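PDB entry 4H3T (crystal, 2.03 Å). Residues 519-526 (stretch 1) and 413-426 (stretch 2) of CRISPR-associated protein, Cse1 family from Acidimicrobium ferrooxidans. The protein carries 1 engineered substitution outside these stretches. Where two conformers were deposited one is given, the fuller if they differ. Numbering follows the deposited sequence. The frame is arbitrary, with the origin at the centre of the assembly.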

ATOM      1  N   ASP A 519     -18.610  36.354   2.598  1.00 43.89           N
ATOM      2  CA  ASP A 519     -17.998  37.046   3.754  1.00 45.18           C
ATOM      3  C   ASP A 519     -17.469  36.039   4.769  1.00 48.44           C
ATOM      4  O   ASP A 519     -16.345  36.177   5.219  1.00 48.24           O
ATOM      5  CB  ASP A 519     -19.003  37.993   4.406  1.00 49.57           C
ATOM      6  CG  ASP A 519     -18.398  38.800   5.557  1.00 61.72           C
ATOM      7  OD1 ASP A 519     -17.397  39.499   5.331  1.00 65.18           O
ATOM      8  OD2 ASP A 519     -18.811  38.592   6.691  1.00 70.60           O
ATOM      9  N   ARG A 520     -18.260  34.998   5.081  1.00 44.32           N
ATOM     10  CA  ARG A 520     -17.855  33.933   6.000  1.00 43.34           C
ATOM     11  C   ARG A 520     -16.652  33.157   5.438  1.00 44.37           C
ATOM     12  O   ARG A 520     -15.739  32.860   6.168  1.00 45.10           O
ATOM     13  CB  ARG A 520     -19.020  32.989   6.262  1.00 37.89           C
ATOM     14  CG  ARG A 520     -20.156  33.620   7.074  1.00 45.74           C
ATOM     15  CD  ARG A 520     -21.441  32.817   6.967  1.00 46.79           C
ATOM     16  NE  ARG A 520     -22.433  33.316   7.912  1.00 50.79           N
ATOM     17  CZ  ARG A 520     -23.655  32.833   8.116  1.00 53.33           C
ATOM     18  NH1 ARG A 520     -24.125  31.847   7.363  1.00 48.12           N
ATOM     19  NH2 ARG A 520     -24.414  33.324   9.085  1.00 52.08           N
ATOM     20  N   PHE A 521     -16.679  32.816   4.168  1.00 43.90           N
ATOM     21  CA  PHE A 521     -15.574  32.117   3.462  1.00 44.72           C
ATOM     22  C   PHE A 521     -14.282  32.954   3.567  1.00 48.44           C
ATOM     23  O   PHE A 521     -13.220  32.465   3.987  1.00 46.95           O
ATOM     24  CB  PHE A 521     -15.968  31.859   1.967  1.00 45.07           C
ATOM     25  CG  PHE A 521     -14.844  31.725   0.967  1.00 44.95           C
ATOM     26  CD1 PHE A 521     -14.001  30.630   0.997  1.00 44.91           C
ATOM     27  CD2 PHE A 521     -14.553  32.751   0.079  1.00 48.97           C
ATOM     28  CE1 PHE A 521     -12.934  30.529   0.126  1.00 46.23           C
ATOM     29  CE2 PHE A 521     -13.500  32.631  -0.826  1.00 52.21           C
ATOM     30  CZ  PHE A 521     -12.675  31.538  -0.767  1.00 48.67           C
ATOM     31  N   ARG A 522     -14.383  34.213   3.206  1.00 47.25           N
ATOM     32  CA  ARG A 522     -13.215  35.093   3.191  1.00 49.40           C
ATOM     33  C   ARG A 522     -12.629  35.321   4.628  1.00 52.43           C
ATOM     34  O   ARG A 522     -11.393  35.333   4.780  1.00 52.41           O
ATOM     35  CB  ARG A 522     -13.566  36.432   2.480  1.00 53.02           C
ATOM     36  CG  ARG A 522     -12.421  37.391   2.267  1.00 78.55           C
ATOM     37  CD  ARG A 522     -12.887  38.827   2.027  1.00 97.79           C
ATOM     38  NE  ARG A 522     -13.037  39.545   3.302  1.00103.98           N
ATOM     39  CZ  ARG A 522     -14.179  39.945   3.867  1.00114.65           C
ATOM     40  NH1 ARG A 522     -15.349  39.747   3.252  1.00 92.51           N
ATOM     41  NH2 ARG A 522     -14.160  40.570   5.038  1.00107.02           N
ATOM     42  N   ARG A 523     -13.484  35.440   5.663  1.00 49.04           N
ATOM     43  CA  ARG A 523     -13.000  35.619   7.032  1.00 51.83           C
ATOM     44  C   ARG A 523     -12.307  34.335   7.539  1.00 52.07           C
ATOM     45  O   ARG A 523     -11.291  34.413   8.220  1.00 49.76           O
ATOM     46  CB  ARG A 523     -14.140  36.026   8.030  1.00 51.31           C
ATOM     47  CG  ARG A 523     -14.621  37.480   7.873  1.00 61.37           C
ATOM     48  CD  ARG A 523     -15.788  37.949   8.841  1.00 67.86           C
ATOM     49  NE  ARG A 523     -16.411  36.806   9.551  1.00 87.33           N
ATOM     50  CZ  ARG A 523     -17.641  36.295   9.373  1.00100.89           C
ATOM     51  NH1 ARG A 523     -18.494  36.855   8.520  1.00 84.61           N
ATOM     52  NH2 ARG A 523     -18.030  35.233  10.067  1.00 88.89           N
HETATM   53  N   MSE A 524     -12.889  33.183   7.256  0.58 45.84           N
HETATM   54  CA  MSE A 524     -12.297  31.924   7.690  0.58 43.22           C
HETATM   55  C   MSE A 524     -10.956  31.697   6.994  0.58 48.95           C
HETATM   56  O   MSE A 524      -9.973  31.327   7.634  0.58 48.61           O
HETATM   57  CB  MSE A 524     -13.213  30.750   7.431  0.58 42.28           C
HETATM   58  CG  MSE A 524     -12.554  29.448   7.883  0.58 47.01           C
HETATM   59 SE   MSE A 524     -13.608  27.837   8.103  0.58 50.92          SE
HETATM   60  CE  MSE A 524     -11.906  26.791   8.438  0.58 48.22           C
ATOM     61  N   LEU A 525     -10.929  31.921   5.696  1.00 48.42           N
ATOM     62  CA  LEU A 525      -9.722  31.747   4.894  1.00 47.06           C
ATOM     63  C   LEU A 525      -8.583  32.661   5.409  1.00 52.01           C
ATOM     64  O   LEU A 525      -7.468  32.186   5.571  1.00 52.42           O
ATOM     65  CB  LEU A 525     -10.005  32.059   3.427  1.00 47.32           C
ATOM     66  CG  LEU A 525      -8.849  31.779   2.434  1.00 52.43           C
ATOM     67  CD1 LEU A 525      -8.459  30.273   2.457  1.00 50.16           C
ATOM     68  CD2 LEU A 525      -9.222  32.294   1.009  1.00 51.17           C
ATOM     69  N   ALA A 526      -8.894  33.933   5.723  1.00 52.36           N
ATOM     70  CA  ALA A 526      -7.949  34.909   6.263  1.00 53.81           C
ATOM     71  C   ALA A 526      -7.391  34.421   7.609  1.00 58.89           C
ATOM     72  O   ALA A 526      -6.180  34.446   7.813  1.00 60.08           O
ATOM     73  CB  ALA A 526      -8.614  36.282   6.443  1.00 57.17           C
TER
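Stretch 2, residues 413-426: AQALGYVAEARYLS

No direct hydrogen bond joins these two stretches; the one polar link between their side chains runs through a water. Water 1 accepts from R520 NH1 at 2.9 Å and donates to E421 OE2 at 2.7 Å, with a further weak bond of 3.4 Å from the water to Y418 O. The two charged groups themselves stay apart, R520 NH1 lying 4.3 Å from E421 OE2, too far for a salt bridge, so the water bridges the two groups by hydrogen bonds.

Stretch 1 is helical throughout, its backbone held by bonds such as R523 N to D519 O (3.0 Å) and L525 N to F521 O (2.9 Å). Stretch 2 is less regular. Its first part is helical, with G417 N bonded to Q414 O at 2.9 Å and E421 N to G417 O at 3.1 Å; a 3-10 segment runs through R423 and Y424, and L425 follows in an extended conformation, with phi/psi of -73/142. The stretches run roughly antiparallel: M524 meets Q414 and A415 near the start of stretch 2, and R520 meets Y418, E421 and L425 further on.

The backbones come nearest at F521 and A415, whose CA atoms are 4.6 Å apart. Alanine suits this place because its CB points toward stretch 1 yet takes little room: F521 CD1 lies 3.8 Å from A415 CB, and M524 CG 3.9 Å from the same A415 CB. The approach also brings F521 CA within 3.5 Å of A415 O in a CA-H...O contact, although that carbonyl already accepts from Y418 N at 3.3 Å.

The buried F521 side chain, on a t rotamer, packs against branched aliphatic side chains: its ring through F521 CE1 to L416 CD2 (3.7 Å), and F521 CB to V419 CG2 (3.9 Å). The CB of L416 points away from stretch 1, but the end of its side chain comes back within reach.

Y418 meets two long side chains of stretch 1, one over a face and one at its edge. R520 CB lies over one face of its ring, 3.9 Å from the centroid, a CH-pi contact that uses the aliphatic base of the arginine while its guanidinium reaches on to the water and to L425, where R520 NH1 is 4.3 Å from L425 CD1. Selenomethionine M524, extended with all three chi angles t, approaches the ring edge, M524 SE standing 4.0 Å from Y418 CE2. Its flexible, polarizable chain also reaches Q414, with M524 CE 3.4 Å from Q414 OE1.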

ATOM      1  N   ALA A 413     -10.835  24.280   2.227  1.00 38.83           N
ATOM      2  CA  ALA A 413     -11.984  23.438   1.808  1.00 37.36           C
ATOM      3  C   ALA A 413     -13.189  23.668   2.740  1.00 40.22           C
ATOM      4  O   ALA A 413     -14.306  23.742   2.292  1.00 39.83           O
ATOM      5  CB  ALA A 413     -11.593  21.964   1.826  1.00 37.75           C
ATOM      6  N   GLN A 414     -12.937  23.796   4.028  1.00 39.93           N
ATOM      7  CA  GLN A 414     -13.957  24.041   5.034  1.00 39.65           C
ATOM      8  C   GLN A 414     -14.532  25.440   4.832  1.00 44.11           C
ATOM      9  O   GLN A 414     -15.750  25.596   4.810  1.00 42.42           O
ATOM     10  CB  GLN A 414     -13.362  23.890   6.404  1.00 42.12           C
ATOM     11  CG  GLN A 414     -14.414  23.938   7.547  1.00 54.38           C
ATOM     12  CD  GLN A 414     -13.818  23.872   8.939  1.00 89.10           C
ATOM     13  OE1 GLN A 414     -12.642  23.527   9.139  1.00 87.24           O
ATOM     14  NE2 GLN A 414     -14.610  24.260   9.936  1.00 85.07           N
ATOM     15  N   ALA A 415     -13.678  26.457   4.614  1.00 42.08           N
ATOM     16  CA  ALA A 415     -14.155  27.820   4.342  1.00 42.19           C
ATOM     17  C   ALA A 415     -15.103  27.884   3.131  1.00 42.82           C
ATOM     18  O   ALA A 415     -16.083  28.635   3.123  1.00 43.90           O
ATOM     19  CB  ALA A 415     -12.990  28.751   4.119  1.00 42.83           C
ATOM     20  N   LEU A 416     -14.793  27.137   2.102  1.00 39.41           N
ATOM     21  CA  LEU A 416     -15.655  27.056   0.918  1.00 37.27           C
ATOM     22  C   LEU A 416     -17.042  26.506   1.207  1.00 40.24           C
ATOM     23  O   LEU A 416     -17.939  26.728   0.407  1.00 39.69           O
ATOM     24  CB  LEU A 416     -15.002  26.221  -0.160  1.00 38.48           C
ATOM     25  CG  LEU A 416     -13.955  26.976  -1.024  1.00 42.65           C
ATOM     26  CD1 LEU A 416     -13.203  26.012  -1.889  1.00 42.08           C
ATOM     27  CD2 LEU A 416     -14.657  28.039  -1.921  1.00 46.51           C
ATOM     28  N   GLY A 417     -17.230  25.809   2.321  1.00 38.00           N
ATOM     29  CA  GLY A 417     -18.530  25.288   2.686  1.00 37.44           C
ATOM     30  C   GLY A 417     -19.582  26.396   2.804  1.00 39.78           C
ATOM     31  O   GLY A 417     -20.734  26.159   2.516  1.00 38.73           O
ATOM     32  N   TYR A 418     -19.207  27.604   3.271  1.00 37.80           N
ATOM     33  CA  TYR A 418     -20.146  28.734   3.418  1.00 38.22           C
ATOM     34  C   TYR A 418     -20.675  29.173   2.054  1.00 42.84           C
ATOM     35  O   TYR A 418     -21.784  29.585   1.956  1.00 40.53           O
ATOM     36  CB  TYR A 418     -19.422  29.878   4.089  1.00 42.47           C
ATOM     37  CG  TYR A 418     -19.022  29.529   5.482  1.00 43.74           C
ATOM     38  CD1 TYR A 418     -19.981  29.288   6.456  1.00 45.50           C
ATOM     39  CD2 TYR A 418     -17.673  29.437   5.841  1.00 45.43           C
ATOM     40  CE1 TYR A 418     -19.623  28.953   7.750  1.00 49.95           C
ATOM     41  CE2 TYR A 418     -17.297  29.100   7.136  1.00 46.46           C
ATOM     42  CZ  TYR A 418     -18.279  28.882   8.100  1.00 59.52           C
ATOM     43  OH  TYR A 418     -17.976  28.561   9.406  1.00 61.69           O
ATOM     44  N   VAL A 419     -19.899  29.010   0.988  1.00 39.82           N
ATOM     45  CA  VAL A 419     -20.329  29.333  -0.367  1.00 40.67           C
ATOM     46  C   VAL A 419     -21.172  28.163  -0.901  1.00 42.96           C
ATOM     47  O   VAL A 419     -22.188  28.392  -1.567  1.00 43.32           O
ATOM     48  CB  VAL A 419     -19.081  29.650  -1.268  1.00 47.02           C
ATOM     49  CG1 VAL A 419     -19.441  29.641  -2.752  1.00 49.61           C
ATOM     50  CG2 VAL A 419     -18.481  30.975  -0.855  1.00 46.47           C
ATOM     51  N   ALA A 420     -20.744  26.911  -0.654  1.00 40.08           N
ATOM     52  CA  ALA A 420     -21.466  25.717  -1.152  1.00 38.69           C
ATOM     53  C   ALA A 420     -22.913  25.687  -0.635  1.00 43.38           C
ATOM     54  O   ALA A 420     -23.834  25.296  -1.342  1.00 44.15           O
ATOM     55  CB  ALA A 420     -20.753  24.461  -0.703  1.00 38.11           C
ATOM     56  N   GLU A 421     -23.096  26.105   0.583  1.00 39.46           N
ATOM     57  CA  GLU A 421     -24.425  26.069   1.185  1.00 40.42           C
ATOM     58  C   GLU A 421     -25.311  27.281   0.837  1.00 44.21           C
ATOM     59  O   GLU A 421     -26.479  27.317   1.271  1.00 38.70           O
ATOM     60  CB  GLU A 421     -24.286  25.947   2.702  1.00 40.25           C
ATOM     61  CG  GLU A 421     -23.864  27.206   3.405  1.00 42.87           C
ATOM     62  CD  GLU A 421     -23.600  26.976   4.872  1.00 43.56           C
ATOM     63  OE1 GLU A 421     -23.615  25.804   5.303  1.00 50.20           O
ATOM     64  OE2 GLU A 421     -23.400  27.975   5.596  1.00 50.18           O
ATOM     65  N   ALA A 422     -24.748  28.321   0.162  1.00 43.60           N
ATOM     66  CA  ALA A 422     -25.485  29.544  -0.123  1.00 43.03           C
ATOM     67  C   ALA A 422     -26.799  29.276  -0.849  1.00 45.98           C
ATOM     68  O   ALA A 422     -27.797  29.923  -0.550  1.00 45.65           O
ATOM     69  CB  ALA A 422     -24.634  30.507  -0.962  1.00 43.66           C
ATOM     70  N   ARG A 423     -26.823  28.339  -1.770  1.00 42.01           N
ATOM     71  CA  ARG A 423     -28.078  28.043  -2.484  1.00 43.59           C
ATOM     72  C   ARG A 423     -29.211  27.487  -1.546  1.00 45.46           C
ATOM     73  O   ARG A 423     -30.357  27.501  -1.937  1.00 43.75           O
ATOM     74  CB  ARG A 423     -27.816  27.104  -3.669  1.00 47.18           C
ATOM     75  CG  ARG A 423     -27.705  25.636  -3.451  1.00 50.83           C
ATOM     76  CD  ARG A 423     -26.964  24.973  -4.664  1.00 53.83           C
ATOM     77  NE  ARG A 423     -25.538  25.025  -4.354  1.00 75.52           N
ATOM     78  CZ  ARG A 423     -24.635  24.068  -4.519  1.00 80.48           C
ATOM     79  NH1 ARG A 423     -23.403  24.241  -4.077  1.00 62.61           N
ATOM     80  NH2 ARG A 423     -24.955  22.927  -5.140  1.00 67.79           N
ATOM     81  N   TYR A 424     -28.890  27.067  -0.339  1.00 39.11           N
ATOM     82  CA  TYR A 424     -29.850  26.482   0.606  1.00 39.63           C
ATOM     83  C   TYR A 424     -30.081  27.387   1.784  1.00 43.07           C
ATOM     84  O   TYR A 424     -30.800  27.033   2.690  1.00 40.91           O
ATOM     85  CB  TYR A 424     -29.327  25.101   1.123  1.00 38.93           C
ATOM     86  CG  TYR A 424     -28.994  24.136   0.015  1.00 41.39           C
ATOM     87  CD1 TYR A 424     -29.954  23.766  -0.923  1.00 45.13           C
ATOM     88  CD2 TYR A 424     -27.696  23.694  -0.180  1.00 42.08           C
ATOM     89  CE1 TYR A 424     -29.623  22.996  -2.029  1.00 43.13           C
ATOM     90  CE2 TYR A 424     -27.364  22.896  -1.253  1.00 42.32           C
ATOM     91  CZ  TYR A 424     -28.345  22.502  -2.149  1.00 44.20           C
ATOM     92  OH  TYR A 424     -28.019  21.719  -3.214  1.00 43.49           O
ATOM     93  N   LEU A 425     -29.396  28.514   1.840  1.00 41.08           N
ATOM     94  CA  LEU A 425     -29.542  29.395   2.982  1.00 39.60           C
ATOM     95  C   LEU A 425     -30.882  30.132   2.993  1.00 44.73           C
ATOM     96  O   LEU A 425     -31.422  30.495   1.933  1.00 42.42           O
ATOM     97  CB  LEU A 425     -28.414  30.421   2.942  1.00 40.87           C
ATOM     98  CG  LEU A 425     -27.936  30.959   4.236  1.00 47.23           C
ATOM     99  CD1 LEU A 425     -27.109  29.951   4.959  1.00 43.98           C
ATOM    100  CD2 LEU A 425     -27.097  32.254   4.012  1.00 50.62           C
ATOM    101  N   SER A 426     -31.422  30.283   4.219  1.00 42.47           N
ATOM    102  CA  SER A 426     -32.630  31.049   4.582  1.00 41.57           C
ATOM    103  C   SER A 426     -32.219  32.344   5.214  1.00 44.49           C
ATOM    104  O   SER A 426     -31.111  32.436   5.723  1.00 41.31           O
ATOM    105  CB  SER A 426     -33.479  30.281   5.632  1.00 41.51           C
ATOM    106  OG  SER A 426     -34.180  29.298   4.904  1.00 61.64           O
TER
HETATM  107  O   HOH W   1     -23.124  30.606   4.917  1.00 48.44           O